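Local coordinates for putative leucoanthocyanidin reductase 1 (Vitis vinifera, PDB 3I6I), which probably reduces leucoanthocyanidins with NADPH as cofactor, acting in flavonoid metabolism as a Rossmann-fold member of the NmrA-like family, at residues 19-24 / 160-165; 28-31 / 36-39; 134-139 / 270-275; 201-206 / 300-305; 231-236 / 309-314. All coordinates share one frame; numbering follows the deposited sequence. Where two conformers were deposited one is given.

Contact 1. Residues 19-24 / 160-165; sequences TGFIGQ and NSIASW. With NDP (NADPH dihydro-nicotinamide-adenine-dinucleotide phosphate), chain B.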
# COMPACT_ATOMS: atom_id res chain seq x y z
N THR A 19 -12.15 -2.25 -4.16
CA THR A 19 -12.03 -2.84 -5.51
C THR A 19 -10.69 -2.55 -6.17
O THR A 19 -10.41 -3.04 -7.27
CB THR A 19 -13.16 -2.40 -6.47
OG1 THR A 19 -13.01 -1.01 -6.78
CG2 THR A 19 -14.50 -2.65 -5.87
N GLY A 20 -9.86 -1.80 -5.45
CA GLY A 20 -8.51 -1.45 -5.85
C GLY A 20 -7.51 -2.56 -5.62
O GLY A 20 -7.82 -3.59 -5.01
N PHE A 21 -6.33 -2.39 -6.15
CA PHE A 21 -5.31 -3.43 -6.09
C PHE A 21 -4.99 -3.80 -4.61
O PHE A 21 -5.18 -4.95 -4.17
CB PHE A 21 -4.08 -2.93 -6.83
CG PHE A 21 -2.97 -3.90 -6.85
CD1 PHE A 21 -3.14 -5.16 -7.39
CD2 PHE A 21 -1.73 -3.56 -6.34
CE1 PHE A 21 -2.08 -6.09 -7.42
CE2 PHE A 21 -0.68 -4.47 -6.37
CZ PHE A 21 -0.86 -5.74 -6.91
N ILE A 22 -4.54 -2.81 -3.83
CA ILE A 22 -4.27 -3.05 -2.41
C ILE A 22 -5.55 -3.30 -1.63
O ILE A 22 -5.61 -4.14 -0.72
CB ILE A 22 -3.48 -1.83 -1.78
CG1 ILE A 22 -2.08 -1.75 -2.38
CG2 ILE A 22 -3.44 -1.88 -0.22
CD1 ILE A 22 -1.26 -3.01 -2.18
N GLY A 23 -6.57 -2.53 -1.93
CA GLY A 23 -7.84 -2.63 -1.24
C GLY A 23 -8.44 -4.03 -1.25
O GLY A 23 -9.00 -4.43 -0.22
N GLN A 24 -8.29 -4.78 -2.34
CA GLN A 24 -8.85 -6.14 -2.45
C GLN A 24 -8.20 -7.05 -1.39
O GLN A 24 -8.87 -7.86 -0.72
CB GLN A 24 -8.62 -6.78 -3.86
CG GLN A 24 -9.46 -6.20 -5.03
CD GLN A 24 -8.95 -6.65 -6.45
N ASN A 160 6.15 -0.76 2.14
CA ASN A 160 7.23 -0.90 1.16
C ASN A 160 6.68 -1.53 -0.13
O ASN A 160 5.55 -1.23 -0.48
CB ASN A 160 8.44 -1.60 1.75
CG ASN A 160 9.20 -0.70 2.72
OD1 ASN A 160 9.40 0.50 2.45
ND2 ASN A 160 9.57 -1.25 3.88
N SER A 161 7.44 -2.33 -0.87
CA SER A 161 7.00 -2.73 -2.20
C SER A 161 6.16 -4.02 -2.22
O SER A 161 6.51 -5.01 -1.59
CB SER A 161 8.22 -2.90 -3.13
OG SER A 161 8.85 -1.66 -3.29
N ILE A 162 5.12 -4.06 -3.04
CA ILE A 162 4.45 -5.33 -3.34
C ILE A 162 5.41 -6.24 -4.10
O ILE A 162 6.26 -5.79 -4.84
CB ILE A 162 3.12 -5.11 -4.12
CG1 ILE A 162 2.24 -6.38 -4.06
CG2 ILE A 162 3.40 -4.70 -5.55
CD1 ILE A 162 0.78 -6.10 -3.72
N ALA A 163 5.33 -7.54 -3.86
CA ALA A 163 6.25 -8.51 -4.39
C ALA A 163 5.98 -8.81 -5.85
O ALA A 163 5.54 -9.89 -6.21
CB ALA A 163 6.21 -9.73 -3.60
N SER A 164 6.24 -7.83 -6.70
CA SER A 164 6.12 -8.00 -8.13
C SER A 164 7.44 -7.53 -8.69
O SER A 164 8.30 -7.06 -7.95
CB SER A 164 4.97 -7.15 -8.69
OG SER A 164 5.11 -5.79 -8.33
N TRP A 165 7.61 -7.70 -10.00
CA TRP A 165 8.81 -7.20 -10.64
C TRP A 165 8.64 -5.68 -10.75
O TRP A 165 7.62 -5.22 -11.23
CB TRP A 165 9.07 -7.85 -12.02
CG TRP A 165 10.40 -7.38 -12.48
CD1 TRP A 165 10.66 -6.26 -13.20
CD2 TRP A 165 11.67 -7.91 -12.10
NE1 TRP A 165 12.01 -6.09 -13.35
CE2 TRP A 165 12.66 -7.10 -12.68
CE3 TRP A 165 12.07 -9.01 -11.33
CZ2 TRP A 165 14.03 -7.34 -12.53
CZ3 TRP A 165 13.43 -9.26 -11.19
CH2 TRP A 165 14.38 -8.44 -11.77
PA NDP B . -6.67 1.64 -7.09
O1A NDP B . -6.80 2.70 -8.16
O2A NDP B . -6.33 0.11 -7.56
O5B NDP B . -7.96 1.49 -6.13
C5B NDP B . -8.57 2.62 -5.60
C4B NDP B . -9.85 2.29 -4.94
O4B NDP B . -10.28 3.61 -4.42
C3B NDP B . -10.94 1.85 -5.96
O3B NDP B . -11.85 0.87 -5.37
C2B NDP B . -11.69 3.14 -6.26
O2B NDP B . -13.03 2.85 -6.63
C1B NDP B . -11.68 3.77 -4.87
N9A NDP B . -11.98 5.20 -4.80
C8A NDP B . -11.27 6.17 -5.40
N7A NDP B . -11.81 7.35 -5.10
C5A NDP B . -12.86 7.14 -4.29
C6A NDP B . -13.78 7.98 -3.67
N6A NDP B . -13.70 9.30 -3.82
N1A NDP B . -14.75 7.44 -2.91
C2A NDP B . -14.81 6.12 -2.73
N3A NDP B . -13.93 5.28 -3.29
C4A NDP B . -12.96 5.77 -4.09
O3 NDP B . -5.50 2.10 -6.10
PN NDP B . -4.17 1.29 -5.60
O1N NDP B . -4.35 -0.02 -4.94
O2N NDP B . -3.20 1.39 -6.84
O5D NDP B . -3.58 2.44 -4.58
C5D NDP B . -4.01 2.47 -3.21
C4D NDP B . -2.92 3.06 -2.37
O4D NDP B . -1.87 2.06 -2.40
C3D NDP B . -2.32 4.34 -2.89
O3D NDP B . -1.93 5.15 -1.78
C2D NDP B . -1.06 3.86 -3.59
O2D NDP B . -0.08 4.87 -3.48
C1D NDP B . -0.63 2.66 -2.74
N1N NDP B . 0.04 1.54 -3.48
C2N NDP B . 1.18 0.88 -2.96
C3N NDP B . 1.96 0.16 -3.76
C7N NDP B . 3.19 -0.57 -3.18
O7N NDP B . 3.43 -0.53 -1.96
N7N NDP B . 3.90 -1.29 -4.02
C4N NDP B . 1.62 0.06 -5.26
C5N NDP B . 0.14 0.30 -5.50
C6N NDP B . -0.60 0.95 -4.61
P2B NDP B . -13.51 3.18 -8.21
O1X NDP B . -12.82 2.25 -9.14
O2X NDP B . -15.09 3.07 -8.13
O3X NDP B . -13.13 4.69 -8.48
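Ile22 and Ile162 mark where the two backbones come nearest, with CA atoms 9.1 Å apart. The protein contact is made by side chains. Residues 19-24 lead into helix 21-32, and residues 160-165 carry the short strand 161-162. Ile162 sends CD1 to the Phe21 ring, 3.4 Å from CE2 and nearly as close to CZ. CG of Phe21 is anti to the backbone N (chi1 -180°), which carries the ring towards Ile162. Ile22 meets the same methyl, CD1 to Ile162 CD1 at 4.0 Å.

The cofactor lies along this pair. Phe21 N donates to NDP O2A at 2.9 Å, and Ile22 N gives a nearly straight bond (172°) to NDP O1N. Each pyrophosphate half thus receives a backbone N-H. Thr19 OG1 is hydrogen-bonded to O3B of the adenosine ribose of NDP at 2.6 Å. Gly20 CA lies 3.0 Å from NDP O5B, and a side chain there would run into the cofactor. Gly17, Gly20 and Gly23 belong to the Rossmann GxxGxxG motif, which spans loop and helix start.

Contact 2. Residues 28-31 / 36-39; sequences TASL and PTYI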
# COMPACT_ATOMS: atom_id res chain seq x y z
N THR A 28 -10.27 -8.56 1.91
CA THR A 28 -10.32 -9.99 2.04
C THR A 28 -9.78 -10.41 3.39
O THR A 28 -10.35 -11.27 4.03
CB THR A 28 -9.55 -10.69 0.87
OG1 THR A 28 -10.22 -10.39 -0.35
CG2 THR A 28 -9.52 -12.22 1.04
N ALA A 29 -8.67 -9.79 3.80
CA ALA A 29 -8.05 -10.06 5.11
C ALA A 29 -8.98 -9.71 6.25
O ALA A 29 -9.13 -10.45 7.20
CB ALA A 29 -6.74 -9.23 5.25
N SER A 30 -9.62 -8.55 6.15
CA SER A 30 -10.61 -8.13 7.15
C SER A 30 -11.72 -9.20 7.30
O SER A 30 -12.05 -9.63 8.41
CB SER A 30 -11.17 -6.75 6.82
OG SER A 30 -11.97 -6.27 7.89
N LEU A 31 -12.27 -9.68 6.19
CA LEU A 31 -13.31 -10.72 6.24
C LEU A 31 -12.81 -12.07 6.75
O LEU A 31 -13.48 -12.72 7.54
CB LEU A 31 -13.96 -10.85 4.87
CG LEU A 31 -14.80 -9.61 4.52
CD1 LEU A 31 -14.89 -9.42 3.01
CD2 LEU A 31 -16.20 -9.74 5.13
N PRO A 36 -16.37 -7.54 11.40
CA PRO A 36 -17.52 -7.03 10.63
C PRO A 36 -17.03 -5.97 9.66
O PRO A 36 -16.38 -5.00 10.08
CB PRO A 36 -18.43 -6.41 11.70
CG PRO A 36 -17.89 -6.85 13.02
CD PRO A 36 -16.46 -7.21 12.83
N THR A 37 -17.31 -6.17 8.37
CA THR A 37 -16.65 -5.41 7.34
C THR A 37 -17.64 -4.80 6.37
O THR A 37 -18.44 -5.51 5.78
CB THR A 37 -15.63 -6.28 6.56
OG1 THR A 37 -14.66 -6.80 7.47
CG2 THR A 37 -14.90 -5.45 5.49
N TYR A 38 -17.55 -3.48 6.21
CA TYR A 38 -18.45 -2.72 5.35
C TYR A 38 -17.61 -2.15 4.23
O TYR A 38 -16.51 -1.66 4.47
CB TYR A 38 -19.10 -1.55 6.12
CG TYR A 38 -20.07 -1.96 7.20
CD1 TYR A 38 -21.44 -1.80 7.04
CD2 TYR A 38 -19.61 -2.55 8.37
CE1 TYR A 38 -22.32 -2.19 8.03
CE2 TYR A 38 -20.45 -2.95 9.35
CZ TYR A 38 -21.81 -2.78 9.19
OH TYR A 38 -22.63 -3.19 10.21
N ILE A 39 -18.11 -2.23 3.01
CA ILE A 39 -17.35 -1.88 1.82
C ILE A 39 -18.06 -0.73 1.12
O ILE A 39 -19.22 -0.88 0.73
CB ILE A 39 -17.27 -3.10 0.87
CG1 ILE A 39 -16.47 -4.25 1.55
CG2 ILE A 39 -16.70 -2.72 -0.50
CD1 ILE A 39 -15.11 -3.89 1.99
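Thr37 has the most surface buried here, facing Ser30 and Leu31 of helix 21-32. Its hydroxyl is the polar centre. Ser30 OG donates to Thr37 OG1 at 2.8 Å, and the same OG1 is also hydrogen-bonded to the carbonyl oxygen of Arg35 just before the strand. Two bonds therefore fix the rotation of the threonine in a buried place. Ser30 turns OG away from its own N (chi1 -171°), toward the strand. Leu31 supplies the apolar part. Its CD2 methyl lies 3.8 Å from Thr37 CB and covers the threonine beside the hydroxyl. With a valine here the hydroxyl is gone, and Ser30 OG would probably be left without its mate and set free to turn. The contact belongs to the beta-alpha-beta unit of strand 13-16, helix 21-32 and strand 37-41. Strand 37-41 runs parallel between strands 13-16 and 63-66. Leu31 also packs on Leu57 of helix 48-59, while Ser30 touches Val13 and Met206 of helix 198-208.

Contact 3. Residues 134-139 / 270-275; sequences LNMYRE and AAFTHD. With ACY (acetic acid), chain C.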
# COMPACT_ATOMS: atom_id res chain seq x y z
N LEU A 134 6.93 13.37 -5.76
CA LEU A 134 6.91 14.31 -4.63
C LEU A 134 5.54 14.92 -4.43
O LEU A 134 5.13 15.12 -3.28
CB LEU A 134 7.96 15.40 -4.77
CG LEU A 134 8.28 16.31 -3.56
CD1 LEU A 134 8.61 15.53 -2.25
CD2 LEU A 134 9.38 17.33 -3.90
N ASN A 135 4.86 15.26 -5.52
CA ASN A 135 3.50 15.84 -5.40
C ASN A 135 2.54 14.92 -4.71
O ASN A 135 1.80 15.34 -3.83
CB ASN A 135 2.96 16.24 -6.76
CG ASN A 135 1.73 17.12 -6.65
OD1 ASN A 135 1.81 18.23 -6.15
ND2 ASN A 135 0.59 16.59 -7.03
N MET A 136 2.59 13.62 -5.05
CA MET A 136 1.81 12.64 -4.38
C MET A 136 2.11 12.59 -2.88
O MET A 136 1.19 12.52 -2.08
CB MET A 136 1.99 11.25 -4.99
CG MET A 136 0.97 10.27 -4.42
SD MET A 136 1.04 8.63 -5.15
CE MET A 136 0.88 8.98 -6.88
N TYR A 137 3.40 12.64 -2.52
CA TYR A 137 3.79 12.65 -1.13
C TYR A 137 3.37 13.95 -0.43
O TYR A 137 2.93 13.86 0.73
CB TYR A 137 5.28 12.40 -0.97
CG TYR A 137 5.65 10.93 -1.10
CD1 TYR A 137 4.75 9.99 -1.59
CD2 TYR A 137 6.91 10.50 -0.71
CE1 TYR A 137 5.10 8.66 -1.73
CE2 TYR A 137 7.27 9.19 -0.84
CZ TYR A 137 6.38 8.26 -1.32
OH TYR A 137 6.77 6.94 -1.47
N ARG A 138 3.43 15.09 -1.12
CA ARG A 138 2.82 16.32 -0.60
C ARG A 138 1.37 16.15 -0.22
O ARG A 138 0.96 16.64 0.85
CB ARG A 138 2.99 17.52 -1.51
CG ARG A 138 4.37 18.12 -1.55
CD ARG A 138 4.30 19.53 -2.21
NE ARG A 138 4.03 19.38 -3.62
CZ ARG A 138 4.93 19.20 -4.57
NH1 ARG A 138 6.22 19.23 -4.33
NH2 ARG A 138 4.52 19.02 -5.82
N GLU A 139 0.58 15.49 -1.07
CA GLU A 139 -0.84 15.24 -0.78
C GLU A 139 -1.00 14.28 0.41
O GLU A 139 -1.84 14.53 1.28
CB GLU A 139 -1.52 14.69 -2.01
CG GLU A 139 -1.58 15.75 -3.13
CD GLU A 139 -2.35 15.31 -4.35
OE1 GLU A 139 -2.79 14.13 -4.44
OE2 GLU A 139 -2.51 16.17 -5.24
N ALA A 270 8.28 6.15 -12.16
CA ALA A 270 9.70 6.38 -12.37
C ALA A 270 10.38 7.08 -11.17
O ALA A 270 11.46 6.72 -10.69
CB ALA A 270 9.92 7.17 -13.68
N ALA A 271 9.72 8.12 -10.66
CA ALA A 271 10.23 8.86 -9.50
C ALA A 271 10.37 7.94 -8.27
O ALA A 271 11.37 7.97 -7.57
CB ALA A 271 9.27 10.02 -9.20
N PHE A 272 9.38 7.10 -8.01
CA PHE A 272 9.48 6.18 -6.85
C PHE A 272 10.53 5.08 -7.05
O PHE A 272 11.22 4.72 -6.11
CB PHE A 272 8.15 5.54 -6.55
CG PHE A 272 7.07 6.51 -6.12
CD1 PHE A 272 7.35 7.68 -5.41
CD2 PHE A 272 5.76 6.24 -6.43
CE1 PHE A 272 6.31 8.53 -5.03
CE2 PHE A 272 4.74 7.08 -6.03
CZ PHE A 272 5.03 8.23 -5.33
N THR A 273 10.68 4.59 -8.30
CA THR A 273 11.78 3.65 -8.66
C THR A 273 13.15 4.25 -8.32
O THR A 273 14.03 3.58 -7.77
CB THR A 273 11.69 3.24 -10.16
OG1 THR A 273 10.40 2.65 -10.42
CG2 THR A 273 12.75 2.16 -10.51
N HIS A 274 13.37 5.49 -8.71
CA HIS A 274 14.59 6.23 -8.39
C HIS A 274 14.80 6.32 -6.88
O HIS A 274 15.89 6.03 -6.36
CB HIS A 274 14.53 7.61 -9.01
CG HIS A 274 15.68 8.49 -8.69
ND1 HIS A 274 15.64 9.44 -7.71
CD2 HIS A 274 16.89 8.61 -9.28
CE1 HIS A 274 16.81 10.07 -7.66
NE2 HIS A 274 17.59 9.57 -8.61
N ASP A 275 13.76 6.70 -6.16
CA ASP A 275 13.87 6.86 -4.72
C ASP A 275 14.29 5.54 -4.04
O ASP A 275 15.15 5.55 -3.13
CB ASP A 275 12.56 7.40 -4.12
CG ASP A 275 12.77 8.24 -2.85
OD1 ASP A 275 13.94 8.66 -2.48
OD2 ASP A 275 11.73 8.49 -2.20
C ACY C . 4.63 4.62 -2.51
O ACY C . 3.46 4.27 -2.81
OXT ACY C . 4.92 5.27 -1.47
CH3 ACY C . 5.71 4.19 -3.46
O HOH W 1 9.47 7.26 -2.78
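Tyr137 and Phe272 lay their rings against each other between helices 133-149 and 266-277. The planes are 24° apart in an offset pair with little overlap, centroids 5.0 Å apart. Phe272 CE1 sits over one face of the tyrosine, 3.5 Å from Tyr137 CE1. The side chains arrive from opposite directions. CG of Met136 lies opposite its backbone N (chi1 -170°) and the chain runs straight on to SD. This sulfur reaches the edge of the Phe272 ring, 4.0 Å from CZ, a Met-aromatic contact. A serine in place of Phe272 would probably open a gap beside Met136 SD and take from the Tyr137 ring the phenyl group that lies over its face. The polar end lies at Tyr137 OH. OXT of the acetic acid lies 2.5 Å from Tyr137 OH, unusually short for a hydrogen bond, and its details are doubtful. A water donates hydrogen bonds to Tyr137 OH and Asp275 OD2, linking the two helices. The acetic acid probably comes from the crystallisation solution. Its methyl CH3 rests over a Phe272 face, 3.6 Å from CD2. The chemistry is consistent with a mixed pocket beside the cofactor, where an apolar group and an oxygen can be held together.

Contact 4. Residues 201-206 / 300-305; sequences IGKFTM and PEDSFR
Lys203 NZ makes a salt bridge with Asp302 OD1 at 2.9 Å. It meets the oxygen on the syn side, 22° out of the carboxylate plane. Stretched out from CA to NZ (chi1 176°), Lys203 reaches from the helix to the loop. The amine also donates to a water, which in turn donates to Ser303 O at 2.8 Å. Asp302 OD2 has a second, long and weak ion pair with Lys207.

The contact joins helix 198-208 to the loop between helices 295-298 and 307-315, and so ties the C-terminal part of the chain to a helix that also packs on helix 21-32 of the Rossmann fold.

Next to the salt bridge, Phe204 CZ comes within 3.5 Å of Asp302 O. Phe204 and Phe304 form an offset, parallel-displaced pair with planes only 2° apart. Their CE2 atoms are 3.3 Å apart, each over the rim of the other ring. Both rings also touch Val295, and Phe304 rests on Val196.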
# COMPACT_ATOMS: atom_id res chain seq x y z
N ILE A 201 0.37 -7.95 2.98
CA ILE A 201 -0.01 -6.56 3.21
C ILE A 201 -1.43 -6.52 3.82
O ILE A 201 -1.67 -5.80 4.79
CB ILE A 201 -0.01 -5.76 1.92
CG1 ILE A 201 1.40 -5.67 1.35
CG2 ILE A 201 -0.61 -4.30 2.20
CD1 ILE A 201 1.45 -5.07 -0.06
N GLY A 202 -2.36 -7.31 3.29
CA GLY A 202 -3.71 -7.35 3.86
C GLY A 202 -3.73 -7.91 5.28
O GLY A 202 -4.30 -7.33 6.20
N LYS A 203 -3.09 -9.06 5.48
CA LYS A 203 -3.17 -9.76 6.74
C LYS A 203 -2.62 -8.90 7.86
O LYS A 203 -3.26 -8.71 8.93
CB LYS A 203 -2.37 -11.04 6.63
CG LYS A 203 -2.28 -11.86 7.91
CD LYS A 203 -1.42 -13.12 7.63
CE LYS A 203 -0.76 -13.66 8.90
NZ LYS A 203 0.05 -14.91 8.60
N PHE A 204 -1.43 -8.36 7.64
CA PHE A 204 -0.75 -7.63 8.70
C PHE A 204 -1.36 -6.25 8.89
O PHE A 204 -1.49 -5.84 10.01
CB PHE A 204 0.76 -7.63 8.52
CG PHE A 204 1.36 -8.99 8.74
CD1 PHE A 204 1.43 -9.52 10.01
CD2 PHE A 204 1.85 -9.74 7.68
CE1 PHE A 204 1.95 -10.77 10.23
CE2 PHE A 204 2.40 -11.00 7.90
CZ PHE A 204 2.45 -11.52 9.16
N THR A 205 -1.81 -5.59 7.82
CA THR A 205 -2.58 -4.38 7.99
C THR A 205 -3.77 -4.55 8.94
O THR A 205 -4.01 -3.71 9.85
CB THR A 205 -3.07 -3.83 6.64
OG1 THR A 205 -1.96 -3.38 5.87
CG2 THR A 205 -4.08 -2.64 6.84
N MET A 206 -4.56 -5.61 8.74
CA MET A 206 -5.76 -5.75 9.51
C MET A 206 -5.42 -6.05 10.97
O MET A 206 -6.21 -5.69 11.84
CB MET A 206 -6.74 -6.74 8.87
CG MET A 206 -7.37 -6.14 7.58
SD MET A 206 -7.97 -4.40 7.74
CE MET A 206 -9.10 -4.60 9.07
N PRO A 300 5.66 -11.68 16.22
CA PRO A 300 6.74 -12.68 16.10
C PRO A 300 6.21 -14.08 15.79
O PRO A 300 5.08 -14.43 16.13
CB PRO A 300 7.40 -12.68 17.50
CG PRO A 300 6.33 -12.07 18.43
CD PRO A 300 5.60 -11.08 17.56
N GLU A 301 7.06 -14.88 15.16
CA GLU A 301 6.72 -16.27 14.82
C GLU A 301 5.47 -16.37 13.91
O GLU A 301 4.59 -17.26 14.07
CB GLU A 301 6.58 -17.13 16.07
CG GLU A 301 7.93 -17.42 16.71
CD GLU A 301 7.81 -18.23 17.97
OE1 GLU A 301 6.75 -18.84 18.20
OE2 GLU A 301 8.78 -18.24 18.75
N ASP A 302 5.39 -15.42 12.99
CA ASP A 302 4.29 -15.32 12.03
C ASP A 302 4.91 -14.93 10.69
O ASP A 302 4.95 -13.76 10.30
CB ASP A 302 3.27 -14.31 12.53
CG ASP A 302 1.90 -14.49 11.88
OD1 ASP A 302 1.85 -15.18 10.84
OD2 ASP A 302 0.90 -13.91 12.38
N SER A 303 5.43 -15.95 10.02
CA SER A 303 6.28 -15.76 8.85
C SER A 303 5.59 -15.08 7.67
O SER A 303 4.45 -15.37 7.37
CB SER A 303 6.80 -17.13 8.36
OG SER A 303 7.70 -17.70 9.29
N PHE A 304 6.35 -14.22 7.01
CA PHE A 304 5.95 -13.59 5.76
C PHE A 304 6.20 -14.58 4.64
O PHE A 304 7.20 -15.30 4.66
CB PHE A 304 6.81 -12.36 5.48
CG PHE A 304 6.26 -11.11 6.10
CD1 PHE A 304 5.90 -10.04 5.31
CD2 PHE A 304 6.06 -11.03 7.48
CE1 PHE A 304 5.36 -8.88 5.87
CE2 PHE A 304 5.51 -9.89 8.06
CZ PHE A 304 5.17 -8.82 7.26
N ARG A 305 5.31 -14.60 3.65
CA ARG A 305 5.58 -15.31 2.40
C ARG A 305 6.88 -14.77 1.76
O ARG A 305 7.10 -13.57 1.68
CB ARG A 305 4.40 -15.08 1.43
CG ARG A 305 3.11 -15.69 1.92
CD ARG A 305 1.98 -15.44 0.96
NE ARG A 305 2.12 -16.25 -0.24
CZ ARG A 305 1.43 -16.08 -1.36
NH1 ARG A 305 0.51 -15.12 -1.47
NH2 ARG A 305 1.67 -16.88 -2.38
O HOH W 2 2.03 -14.69 6.19

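Contact 5. Residues 231-236 / 309-314; sequences NELASV and ECFGEY
Val236, which packs on Phe311, has its backbone N held by Glu232 O at 2.9 Å, a regular bond of helix 230-241. One residue earlier, Asn231 O accepts from Ser235 N and is also hydrogen-bonded to Arg247 NH1. Ser235 OG has a bond of its own to Arg247.

Across the contact the meeting is apolar and centred on the Phe311 ring. Its CG is turned away from the carbonyl carbon (chi1 -80°), and the ring points from helix 307-315 to the other helix. Leu233 and Val236, one turn apart, receive it. Leu233 CD1 lies 3.7 Å from Phe311 CZ. Leu233 O faces the ring edge in its plane, 3.7 Å from CE2. Val236 CG1 approaches obliquely, 3.7 Å from CD2.

This is helix-to-helix packing in the C-terminal part of the chain, away from the parallel Rossmann sheet. In relatives of this family that part forms the smaller domain and helps to shape the substrate site, and it probably does so here too.

The helix 307-315 is less tightly bonded here. Glu313 N has weak bonds to both Glu309 O and Cys310 O. Behind Phe311, the edge of the Tyr314 ring meets Phe311 CE1, and Tyr314 OH is hydrogen-bonded to Ala163 O.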
# COMPACT_ATOMS: atom_id res chain seq x y z
N ASN A 231 19.56 -7.03 -8.21
CA ASN A 231 20.36 -8.18 -8.67
C ASN A 231 19.94 -9.52 -8.00
O ASN A 231 19.86 -10.57 -8.65
CB ASN A 231 21.86 -7.92 -8.51
CG ASN A 231 22.43 -7.08 -9.66
OD1 ASN A 231 22.18 -7.36 -10.82
ND2 ASN A 231 23.23 -6.08 -9.33
N GLU A 232 19.59 -9.45 -6.73
CA GLU A 232 19.15 -10.63 -6.01
C GLU A 232 17.77 -11.08 -6.49
O GLU A 232 17.52 -12.27 -6.67
CB GLU A 232 19.18 -10.35 -4.48
CG GLU A 232 20.61 -10.12 -3.96
CD GLU A 232 20.67 -9.63 -2.51
OE1 GLU A 232 19.77 -8.89 -2.04
OE2 GLU A 232 21.63 -10.03 -1.81
N LEU A 233 16.90 -10.10 -6.75
CA LEU A 233 15.55 -10.33 -7.19
C LEU A 233 15.59 -11.04 -8.56
O LEU A 233 14.91 -12.06 -8.78
CB LEU A 233 14.80 -9.00 -7.27
CG LEU A 233 13.26 -9.09 -7.36
CD1 LEU A 233 12.61 -9.56 -6.01
CD2 LEU A 233 12.62 -7.72 -7.79
N ALA A 234 16.45 -10.52 -9.43
CA ALA A 234 16.75 -11.20 -10.71
C ALA A 234 17.17 -12.64 -10.54
O ALA A 234 16.67 -13.55 -11.21
CB ALA A 234 17.82 -10.43 -11.48
N SER A 235 18.10 -12.88 -9.62
CA SER A 235 18.56 -14.23 -9.38
C SER A 235 17.48 -15.18 -8.88
O SER A 235 17.48 -16.35 -9.28
CB SER A 235 19.78 -14.23 -8.47
OG SER A 235 20.84 -13.51 -9.08
N VAL A 236 16.56 -14.70 -8.03
CA VAL A 236 15.44 -15.53 -7.61
C VAL A 236 14.59 -15.94 -8.81
O VAL A 236 14.15 -17.07 -8.92
CB VAL A 236 14.50 -14.82 -6.61
CG1 VAL A 236 13.37 -15.79 -6.27
CG2 VAL A 236 15.25 -14.38 -5.35
N GLU A 309 8.39 -17.92 -3.04
CA GLU A 309 7.03 -18.45 -3.05
C GLU A 309 6.17 -17.62 -3.99
O GLU A 309 5.47 -18.16 -4.85
CB GLU A 309 6.44 -18.44 -1.64
CG GLU A 309 7.12 -19.40 -0.68
N CYS A 310 6.23 -16.30 -3.84
CA CYS A 310 5.46 -15.39 -4.70
C CYS A 310 5.75 -15.58 -6.19
O CYS A 310 4.82 -15.64 -7.01
CB CYS A 310 5.74 -13.92 -4.39
SG CYS A 310 5.17 -13.44 -2.80
N PHE A 311 7.03 -15.64 -6.53
CA PHE A 311 7.47 -15.84 -7.92
C PHE A 311 7.00 -17.21 -8.42
O PHE A 311 6.67 -17.36 -9.60
CB PHE A 311 8.99 -15.69 -8.04
CG PHE A 311 9.48 -14.25 -8.09
CD1 PHE A 311 8.62 -13.17 -7.92
CD2 PHE A 311 10.82 -13.99 -8.31
CE1 PHE A 311 9.09 -11.87 -8.01
CE2 PHE A 311 11.30 -12.70 -8.37
CZ PHE A 311 10.44 -11.64 -8.22
N GLY A 312 6.96 -18.19 -7.52
CA GLY A 312 6.36 -19.50 -7.81
C GLY A 312 4.94 -19.46 -8.38
O GLY A 312 4.63 -20.23 -9.29
N GLU A 313 4.08 -18.58 -7.88
CA GLU A 313 2.72 -18.48 -8.44
C GLU A 313 2.65 -17.67 -9.74
O GLU A 313 1.77 -17.92 -10.56
CB GLU A 313 1.68 -18.03 -7.41
CG GLU A 313 1.85 -16.63 -6.83
CD GLU A 313 0.72 -16.24 -5.86
OE1 GLU A 313 -0.35 -16.90 -5.87
OE2 GLU A 313 0.91 -15.29 -5.08
N TYR A 314 3.58 -16.73 -9.96
CA TYR A 314 3.72 -16.09 -11.27
C TYR A 314 4.08 -17.13 -12.33
O TYR A 314 3.62 -17.06 -13.46
CB TYR A 314 4.81 -15.00 -11.29
CG TYR A 314 4.55 -13.76 -10.46
CD1 TYR A 314 3.28 -13.17 -10.42
CD2 TYR A 314 5.57 -13.15 -9.75
CE1 TYR A 314 3.04 -12.02 -9.67
CE2 TYR A 314 5.34 -12.00 -8.99
CZ TYR A 314 4.08 -11.44 -8.95
OH TYR A 314 3.83 -10.31 -8.21

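How the contacts relate
Contact 1 lies about 6 Å from the centre of the chain, and the other four have their centres 14 to 17 Å from it. Contacts 1 and 2 share helix 21-32, contact 2 at its far end against the parallel sheet. Contacts 2 and 3 are about 30 Å apart, on opposite sides of the chain's centre. Contact 4 touches contact 1 through Ile201 and contact 2 through Ala29 and Met206. Contact 5 meets contact 1 at Trp165 and Tyr314. Along the chain, contact 3 crosses contacts 1, 4 and 5, and contacts 4 and 5 cross each other. Contacts 1 and 3 lie at the cofactor, while contacts 4 and 5 pack later parts of the chain farther out.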